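Local coordinates for D-isomer specific 2-hydroxyacid dehydrogenase family protein (Aeromonas salmonicida subsp. salmonicida, PDB 3HG7) that probably acts as an NAD-dependent oxidoreductase of the D-isomer specific 2-hydroxyacid dehydrogenase family, at residues Arg122-Lys126 / Gln127-Gln131; Asp239-Thr242 / Ala243-Gly247; Phe293-Asn296 / Tyr297-Ile301. The protein carries 1 engineered substitution. All blocks are in the same frame, centred on the assembly; numbering follows the deposited sequence.

Interaction 1: residues Arg122-Lys126 / Gln127-Gln131; sequences REQQK and QRLWQ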
loop_
_atom_site.group_PDB
_atom_site.type_symbol
_atom_site.label_atom_id
_atom_site.label_comp_id
_atom_site.label_asym_id
_atom_site.label_seq_id
_atom_site.Cartn_x
_atom_site.Cartn_y
_atom_site.Cartn_z
ATOM N N ARG A 122 18.144 15.850 15.335
ATOM C CA ARG A 122 17.303 15.707 16.515
ATOM C C ARG A 122 18.170 15.235 17.725
ATOM O O ARG A 122 18.057 15.771 18.842
ATOM C CB ARG A 122 16.170 14.745 16.164
ATOM C CG ARG A 122 15.172 14.472 17.236
ATOM C CD ARG A 122 14.214 13.358 16.759
ATOM N NE ARG A 122 13.700 12.594 17.898
ATOM C CZ ARG A 122 12.673 12.981 18.648
ATOM N NH1 ARG A 122 12.261 12.213 19.665
ATOM N NH2 ARG A 122 12.041 14.124 18.382
ATOM N N GLU A 123 19.031 14.243 17.481
ATOM C CA GLU A 123 19.937 13.728 18.516
ATOM C C GLU A 123 20.962 14.787 18.919
ATOM O O GLU A 123 21.267 14.934 20.102
ATOM C CB GLU A 123 20.618 12.417 18.073
ATOM C CG GLU A 123 19.702 11.179 17.886
ATOM C CD GLU A 123 18.958 10.725 19.158
ATOM O OE1 GLU A 123 19.423 10.985 20.292
ATOM O OE2 GLU A 123 17.880 10.110 19.007
ATOM N N GLN A 124 21.487 15.561 17.966
ATOM C CA GLN A 124 22.387 16.655 18.343
ATOM C C GLN A 124 21.697 17.727 19.189
ATOM O O GLN A 124 22.314 18.381 20.046
ATOM C CB GLN A 124 23.061 17.275 17.122
ATOM C CG GLN A 124 24.002 16.272 16.465
ATOM C CD GLN A 124 24.922 16.875 15.421
ATOM O OE1 GLN A 124 25.907 16.231 15.040
ATOM N NE2 GLN A 124 24.635 18.103 14.950
ATOM N N GLN A 125 20.406 17.920 18.926
ATOM C CA GLN A 125 19.657 18.939 19.627
ATOM C C GLN A 125 19.502 18.524 21.087
ATOM O O GLN A 125 19.632 19.370 21.980
ATOM C CB GLN A 125 18.304 19.145 18.946
ATOM C CG GLN A 125 17.434 20.239 19.564
ATOM C CD GLN A 125 16.145 20.459 18.796
ATOM O OE1 GLN A 125 16.006 20.027 17.654
ATOM N NE2 GLN A 125 15.185 21.155 19.433
ATOM N N LYS A 126 19.263 17.232 21.314
ATOM C CA LYS A 126 19.164 16.660 22.663
ATOM C C LYS A 126 20.415 16.879 23.488
ATOM O O LYS A 126 20.350 16.924 24.735
ATOM C CB LYS A 126 18.871 15.162 22.613
ATOM C CG LYS A 126 17.432 14.802 22.283
ATOM C CD LYS A 126 17.309 13.325 21.982
ATOM C CE LYS A 126 15.843 12.881 21.938
ATOM N NZ LYS A 126 15.739 11.534 21.276
ATOM N N GLN A 127 21.568 16.988 22.819
ATOM C CA GLN A 127 22.823 17.226 23.519
ATOM C C GLN A 127 23.340 18.655 23.374
ATOM O O GLN A 127 24.482 18.940 23.719
ATOM C CB GLN A 127 23.899 16.176 23.135
ATOM C CG GLN A 127 24.206 16.013 21.643
ATOM C CD GLN A 127 25.596 15.411 21.375
ATOM O OE1 GLN A 127 26.557 15.678 22.100
ATOM N NE2 GLN A 127 25.707 14.633 20.306
ATOM N N ARG A 128 22.496 19.544 22.856
ATOM C CA ARG A 128 22.827 20.960 22.663
ATOM C C ARG A 128 24.121 21.152 21.853
ATOM O O ARG A 128 24.969 21.968 22.196
ATOM C CB ARG A 128 22.932 21.685 24.017
ATOM C CG ARG A 128 21.619 21.774 24.761
ATOM C CD ARG A 128 21.852 22.278 26.167
ATOM N NE ARG A 128 21.718 21.219 27.168
ATOM C CZ ARG A 128 20.736 21.163 28.068
ATOM N NH1 ARG A 128 19.804 22.117 28.117
ATOM N NH2 ARG A 128 20.691 20.163 28.948
ATOM N N LEU A 129 24.257 20.372 20.792
ATOM C CA LEU A 129 25.440 20.386 19.944
ATOM C C LEU A 129 25.059 21.038 18.607
ATOM O O LEU A 129 24.158 20.545 17.919
ATOM C CB LEU A 129 25.922 18.948 19.721
ATOM C CG LEU A 129 27.064 18.773 18.707
ATOM C CD1 LEU A 129 28.341 19.278 19.302
ATOM C CD2 LEU A 129 27.210 17.313 18.249
ATOM N N TRP A 130 25.703 22.159 18.291
ATOM C CA TRP A 130 25.576 22.819 16.989
ATOM C C TRP A 130 26.657 22.276 16.065
ATOM O O TRP A 130 27.852 22.586 16.245
ATOM C CB TRP A 130 25.729 24.327 17.162
ATOM C CG TRP A 130 25.654 25.158 15.885
ATOM C CD1 TRP A 130 26.652 25.345 14.966
ATOM C CD2 TRP A 130 24.557 25.973 15.457
ATOM N NE1 TRP A 130 26.227 26.195 13.972
ATOM C CE2 TRP A 130 24.945 26.602 14.252
ATOM C CE3 TRP A 130 23.276 26.223 15.969
ATOM C CZ2 TRP A 130 24.098 27.469 13.549
ATOM C CZ3 TRP A 130 22.425 27.104 15.265
ATOM C CH2 TRP A 130 22.833 27.694 14.063
ATOM N N GLN A 131 26.269 21.483 15.071
ATOM C CA GLN A 131 27.274 20.958 14.116
ATOM C C GLN A 131 26.639 20.500 12.824
ATOM O O GLN A 131 25.816 19.590 12.825
ATOM C CB GLN A 131 28.044 19.774 14.693
ATOM C CG GLN A 131 29.118 19.220 13.719
ATOM C CD GLN A 131 30.216 20.244 13.345
ATOM O OE1 GLN A 131 30.923 20.772 14.213
ATOM N NE2 GLN A 131 30.362 20.523 12.039
HETATM O O HOH W 1 23.134 20.575 15.366
#
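Gln124 turns its amide back over the chain that leaves the helix and gives NE2 to Gln131 O at 2.8 Å. The bond is well aimed: the N-H runs toward the oxygen at 161°, Gln131 O lies close to the plane of the Gln124 amide, and NE2 arrives in the carbonyl plane of Gln131, on a lone pair. With CG beside the backbone N (chi1 -66°) and the chain extended beyond it, the amide reaches past Leu129, whose CD2 packs 3.6 Å from Gln124 OE1 as the two side chains cross obliquely. A water accepts from Gln124 NE2 and Gln131 N and donates to Leu129 O, tying the amide a second time to the same strip of backbone. Gln124 OE1 is also hydrogen-bonded to His133, so both ends of the amide are held and its rotation is fixed. The chain between Gln124 and Leu129 forms a Schellman motif that ends helix 118-126. Arg128, with positive phi, is its C-prime residue; Leu129 N bonds to Gln124 O at 2.9 Å and Arg128 N to Gln125 O at 3.0 Å. Gln127 folds CG between its own backbone N and carbonyl carbon (chi1 55°), which sets that methylene 3.4 Å from Gln124 O. On the exposed flank, Lys126 stretches back along the helix to a salt bridge, NZ to Glu123 OE2 at 3.4 Å, whose hydrogen bond is weak.

Interaction 2: residues Asp239-Thr242 / Ala243-Gly247; sequences DLLT and ALRTG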
loop_
_atom_site.group_PDB
_atom_site.type_symbol
_atom_site.label_atom_id
_atom_site.label_comp_id
_atom_site.label_asym_id
_atom_site.label_seq_id
_atom_site.Cartn_x
_atom_site.Cartn_y
_atom_site.Cartn_z
ATOM N N ASP A 239 17.867 -11.950 3.516
ATOM C CA ASP A 239 18.919 -11.507 2.638
ATOM C C ASP A 239 18.994 -9.972 2.460
ATOM O O ASP A 239 20.055 -9.432 2.149
ATOM C CB ASP A 239 18.793 -12.265 1.341
ATOM C CG ASP A 239 18.830 -13.788 1.556
ATOM O OD1 ASP A 239 17.892 -14.473 1.120
ATOM O OD2 ASP A 239 19.786 -14.294 2.178
ATOM N N LEU A 240 17.872 -9.286 2.684
ATOM C CA LEU A 240 17.863 -7.819 2.861
ATOM C C LEU A 240 18.731 -7.432 4.047
ATOM O O LEU A 240 19.513 -6.493 3.968
ATOM C CB LEU A 240 16.437 -7.298 3.089
ATOM C CG LEU A 240 16.333 -5.882 3.697
ATOM C CD1 LEU A 240 16.933 -4.826 2.787
ATOM C CD2 LEU A 240 14.917 -5.508 4.074
ATOM N N LEU A 241 18.577 -8.163 5.144
ATOM C CA LEU A 241 19.358 -7.931 6.351
ATOM C C LEU A 241 20.864 -7.962 6.111
ATOM O O LEU A 241 21.582 -7.028 6.461
ATOM C CB LEU A 241 18.996 -9.013 7.352
ATOM C CG LEU A 241 18.599 -8.587 8.749
ATOM C CD1 LEU A 241 17.397 -9.368 9.180
ATOM C CD2 LEU A 241 19.727 -8.800 9.696
ATOM N N THR A 242 21.340 -9.051 5.506
ATOM C CA THR A 242 22.756 -9.228 5.243
ATOM C C THR A 242 23.238 -8.142 4.291
ATOM O O THR A 242 24.323 -7.615 4.467
ATOM C CB THR A 242 23.047 -10.662 4.720
ATOM O OG1 THR A 242 22.569 -11.617 5.685
ATOM C CG2 THR A 242 24.552 -10.873 4.506
ATOM N N ALA A 243 22.409 -7.789 3.309
ATOM C CA ALA A 243 22.712 -6.674 2.396
ATOM C C ALA A 243 22.996 -5.363 3.136
ATOM O O ALA A 243 23.975 -4.669 2.836
ATOM C CB ALA A 243 21.575 -6.477 1.402
ATOM N N LEU A 244 22.127 -5.044 4.104
ATOM C CA LEU A 244 22.250 -3.844 4.931
ATOM C C LEU A 244 23.415 -3.935 5.907
ATOM O O LEU A 244 24.000 -2.920 6.268
ATOM C CB LEU A 244 20.933 -3.576 5.704
ATOM C CG LEU A 244 19.750 -3.130 4.850
ATOM C CD1 LEU A 244 18.444 -3.211 5.645
ATOM C CD2 LEU A 244 19.996 -1.722 4.339
ATOM N N ARG A 245 23.748 -5.149 6.332
ATOM C CA ARG A 245 24.857 -5.352 7.270
ATOM C C ARG A 245 26.261 -5.295 6.620
ATOM O O ARG A 245 27.252 -5.002 7.292
ATOM C CB ARG A 245 24.675 -6.669 8.038
ATOM C CG ARG A 245 23.730 -6.563 9.225
ATOM C CD ARG A 245 23.479 -7.919 9.873
ATOM N NE ARG A 245 22.863 -7.777 11.195
ATOM C CZ ARG A 245 22.254 -8.756 11.865
ATOM N NH1 ARG A 245 22.155 -9.980 11.348
ATOM N NH2 ARG A 245 21.729 -8.506 13.058
ATOM N N THR A 246 26.328 -5.555 5.318
ATOM C CA THR A 246 27.615 -5.703 4.623
ATOM C C THR A 246 27.836 -4.645 3.538
ATOM O O THR A 246 28.656 -4.834 2.628
ATOM C CB THR A 246 27.773 -7.131 4.017
ATOM O OG1 THR A 246 26.754 -7.363 3.032
ATOM C CG2 THR A 246 27.685 -8.204 5.114
ATOM N N GLY A 247 27.098 -3.542 3.631
ATOM C CA GLY A 247 27.279 -2.404 2.728
ATOM C C GLY A 247 26.838 -2.637 1.294
ATOM O O GLY A 247 27.344 -1.993 0.372
#
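Leu240 and Leu244, one helical turn apart, meet through their CD1 methyls at 3.6 Å on the buried side of helix 237-245. Leu244 CG also rests 3.5 Å from Leu240 O, which keeps the leucine close in against the backbone. Ala243 adds to the tight part: its CB sits 3.3 Å from Leu240 O, and its N donates to Asp239 O. The next two backbone bonds keep the i to i+4 pattern, Leu244 N to Leu240 O and Arg245 N to Leu241 O.

Buried Leu241 marks the boundary, with exposed Arg245 running beside it and pointing the same way. Leu241 CD2 lies over one face of the Arg245 guanidinium, displaced toward the rim. At 3.2 Å from Arg245 NH1, Leu241 CD2 is unusually close for a methyl, and the leucine torsions are far from staggered, so its exact place is doubtful. On the solvent side Thr242 and Thr246 touch more loosely, their CG2 methyls 4.2 Å apart. Thr246, the first residue to leave helical geometry, turns OG1 back (chi1 62°) and donates it to Thr242 O at 2.8 Å, from above the carbonyl plane; its N makes a weak bond to the same oxygen. One carbonyl at the helix end thus receives both groups of the threonine.

The helix links strand 225-228 to strand 251-254 in a beta-alpha-beta unit of the Rossmann-type domain. Leu240 packs on Ala252 and Leu254 of the latter strand, Leu244 on Ala252, while Leu241 touches Leu268 and Leu244 O accepts from Asn273.

Interaction 3: residues Phe293-Asn296 / Tyr297-Ile301; sequences FVRN and YIRFI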
loop_
_atom_site.group_PDB
_atom_site.type_symbol
_atom_site.label_atom_id
_atom_site.label_comp_id
_atom_site.label_asym_id
_atom_site.label_seq_id
_atom_site.Cartn_x
_atom_site.Cartn_y
_atom_site.Cartn_z
ATOM N N PHE A 293 -17.479 4.138 -2.648
ATOM C CA PHE A 293 -18.678 3.369 -2.309
ATOM C C PHE A 293 -19.918 3.929 -3.014
ATOM O O PHE A 293 -20.641 3.192 -3.683
ATOM C CB PHE A 293 -18.912 3.290 -0.799
ATOM C CG PHE A 293 -20.211 2.571 -0.456
ATOM C CD1 PHE A 293 -20.242 1.184 -0.339
ATOM C CD2 PHE A 293 -21.402 3.282 -0.339
ATOM C CE1 PHE A 293 -21.442 0.510 -0.059
ATOM C CE2 PHE A 293 -22.617 2.631 -0.111
ATOM C CZ PHE A 293 -22.640 1.235 0.044
ATOM N N VAL A 294 -20.163 5.227 -2.890
ATOM C CA VAL A 294 -21.373 5.801 -3.486
ATOM C C VAL A 294 -21.382 5.716 -5.028
ATOM O O VAL A 294 -22.429 5.444 -5.611
ATOM C CB VAL A 294 -21.608 7.249 -2.967
ATOM C CG1 VAL A 294 -22.666 7.986 -3.789
ATOM C CG2 VAL A 294 -21.968 7.204 -1.492
ATOM N N ARG A 295 -20.234 5.904 -5.682
ATOM C CA ARG A 295 -20.184 5.766 -7.152
ATOM C C ARG A 295 -20.461 4.307 -7.547
ATOM O O ARG A 295 -21.216 4.043 -8.474
ATOM C CB ARG A 295 -18.852 6.287 -7.759
ATOM C CG ARG A 295 -18.652 7.806 -7.697
ATOM C CD ARG A 295 -17.405 8.279 -8.504
ATOM N NE ARG A 295 -16.322 7.292 -8.481
ATOM C CZ ARG A 295 -15.161 7.443 -7.843
ATOM N NH1 ARG A 295 -14.257 6.467 -7.879
ATOM N NH2 ARG A 295 -14.904 8.559 -7.170
ATOM N N ASN A 296 -19.861 3.366 -6.815
ATOM C CA ASN A 296 -20.112 1.946 -7.041
ATOM C C ASN A 296 -21.547 1.552 -6.716
ATOM O O ASN A 296 -22.123 0.700 -7.387
ATOM C CB ASN A 296 -19.121 1.081 -6.251
ATOM C CG ASN A 296 -17.919 0.624 -7.095
ATOM O OD1 ASN A 296 -17.937 0.669 -8.338
ATOM N ND2 ASN A 296 -16.888 0.143 -6.415
ATOM N N TYR A 297 -22.133 2.186 -5.707
ATOM C CA TYR A 297 -23.527 1.908 -5.343
ATOM C C TYR A 297 -24.476 2.255 -6.497
ATOM O O TYR A 297 -25.350 1.460 -6.858
ATOM C CB TYR A 297 -23.918 2.656 -4.061
ATOM C CG TYR A 297 -25.358 2.436 -3.665
ATOM C CD1 TYR A 297 -25.743 1.286 -2.993
ATOM C CD2 TYR A 297 -26.327 3.396 -3.937
ATOM C CE1 TYR A 297 -27.066 1.087 -2.632
ATOM C CE2 TYR A 297 -27.641 3.217 -3.584
ATOM C CZ TYR A 297 -28.016 2.055 -2.940
ATOM O OH TYR A 297 -29.331 1.849 -2.576
ATOM N N ILE A 298 -24.289 3.434 -7.081
ATOM C CA ILE A 298 -25.063 3.824 -8.284
ATOM C C ILE A 298 -24.966 2.807 -9.430
ATOM O O ILE A 298 -25.982 2.486 -10.049
ATOM C CB ILE A 298 -24.674 5.223 -8.814
ATOM C CG1 ILE A 298 -24.796 6.301 -7.734
ATOM C CG2 ILE A 298 -25.508 5.587 -10.076
ATOM C CD1 ILE A 298 -26.120 6.364 -7.014
ATOM N N ARG A 299 -23.766 2.302 -9.709
ATOM C CA ARG A 299 -23.592 1.260 -10.737
ATOM C C ARG A 299 -24.282 -0.033 -10.297
ATOM O O ARG A 299 -25.046 -0.652 -11.048
ATOM C CB ARG A 299 -22.099 0.999 -11.000
ATOM C CG ARG A 299 -21.295 2.145 -11.657
ATOM C CD ARG A 299 -19.840 2.041 -11.210
ATOM N NE ARG A 299 -18.973 3.083 -11.768
ATOM C CZ ARG A 299 -17.891 3.575 -11.165
ATOM N NH1 ARG A 299 -17.516 3.144 -9.957
ATOM N NH2 ARG A 299 -17.175 4.523 -11.764
ATOM N N PHE A 300 -24.065 -0.413 -9.043
ATOM C CA PHE A 300 -24.651 -1.645 -8.510
ATOM C C PHE A 300 -26.183 -1.759 -8.629
ATOM O O PHE A 300 -26.711 -2.798 -9.060
ATOM C CB PHE A 300 -24.223 -1.804 -7.024
ATOM C CG PHE A 300 -24.836 -2.981 -6.344
ATOM C CD1 PHE A 300 -24.417 -4.273 -6.634
ATOM C CD2 PHE A 300 -25.820 -2.806 -5.377
ATOM C CE1 PHE A 300 -25.006 -5.389 -5.989
ATOM C CE2 PHE A 300 -26.401 -3.909 -4.728
ATOM C CZ PHE A 300 -25.979 -5.208 -5.038
ATOM N N ILE A 301 -26.893 -0.701 -8.247
ATOM C CA ILE A 301 -28.365 -0.745 -8.272
ATOM C C ILE A 301 -28.926 -0.611 -9.685
ATOM O O ILE A 301 -30.111 -0.890 -9.889
ATOM C CB ILE A 301 -29.019 0.317 -7.334
ATOM C CG1 ILE A 301 -28.744 1.727 -7.857
ATOM C CG2 ILE A 301 -28.544 0.110 -5.865
ATOM C CD1 ILE A 301 -29.394 2.802 -7.021
#
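Phe293 and Tyr297 lie side by side along one face of helix 286-301, pointing the same way. This helix packs its aromatic face against the five-stranded parallel sheet of what is probably, as in this family, the flavodoxin-like catalytic domain, with Phe293 on Leu8, Ile50 and Met52 and Tyr297 on Ile50. Both side chains set CG opposite the backbone N (chi1 176° and 178°), which sends the rings off in a common direction; Phe293 CE2 comes 4.2 Å from Tyr297 CB. The Phe293 ring also meets Trp70 with nearly parallel planes, whereas Phe300 meets that indole more obliquely. Tyr297 N is hydrogen-bonded to Phe293 O at 2.7 Å.

A polar edge runs down another side. Asn296 and Arg299 cross with amide and guanidinium planes 64° apart. Asn296 OD1 accepts from Asp307 N, and its ND2 is bonded to Gln72, so the amide is held at both ends. Arg295 CB lies over one face of the Arg299 guanidinium, and the two arginine heads come near each other, Arg295 NE to Arg299 NH2 being 4.4 Å. The same Asn296 OD1 also takes Arg299 NH1 at 3.0 Å, the donor approaching from above the carbonyl plane.

All three are local contacts: one at a helix C-terminus, one along a helix to its end, one within a helix. Interactions 1 and 2 both belong to the NAD-binding part of the chain; their centres are about 29 Å apart and their nearest atoms about 19 Å, so they do not touch. Interaction 1 is a helix end at the surface, before the seven-stranded sheet begins in sequence, whereas interaction 2 lies on a helix packed against that sheet. Interaction 3 belongs to the other lobe, with its five-stranded sheet, across the chain's centre from both: its centre is about 54 Å from that of interaction 1 and 48 Å from that of interaction 2. The glycine-rich turn at Gly147, Gly149 and Gly152, probably the dinucleotide-binding element, belongs to none of them.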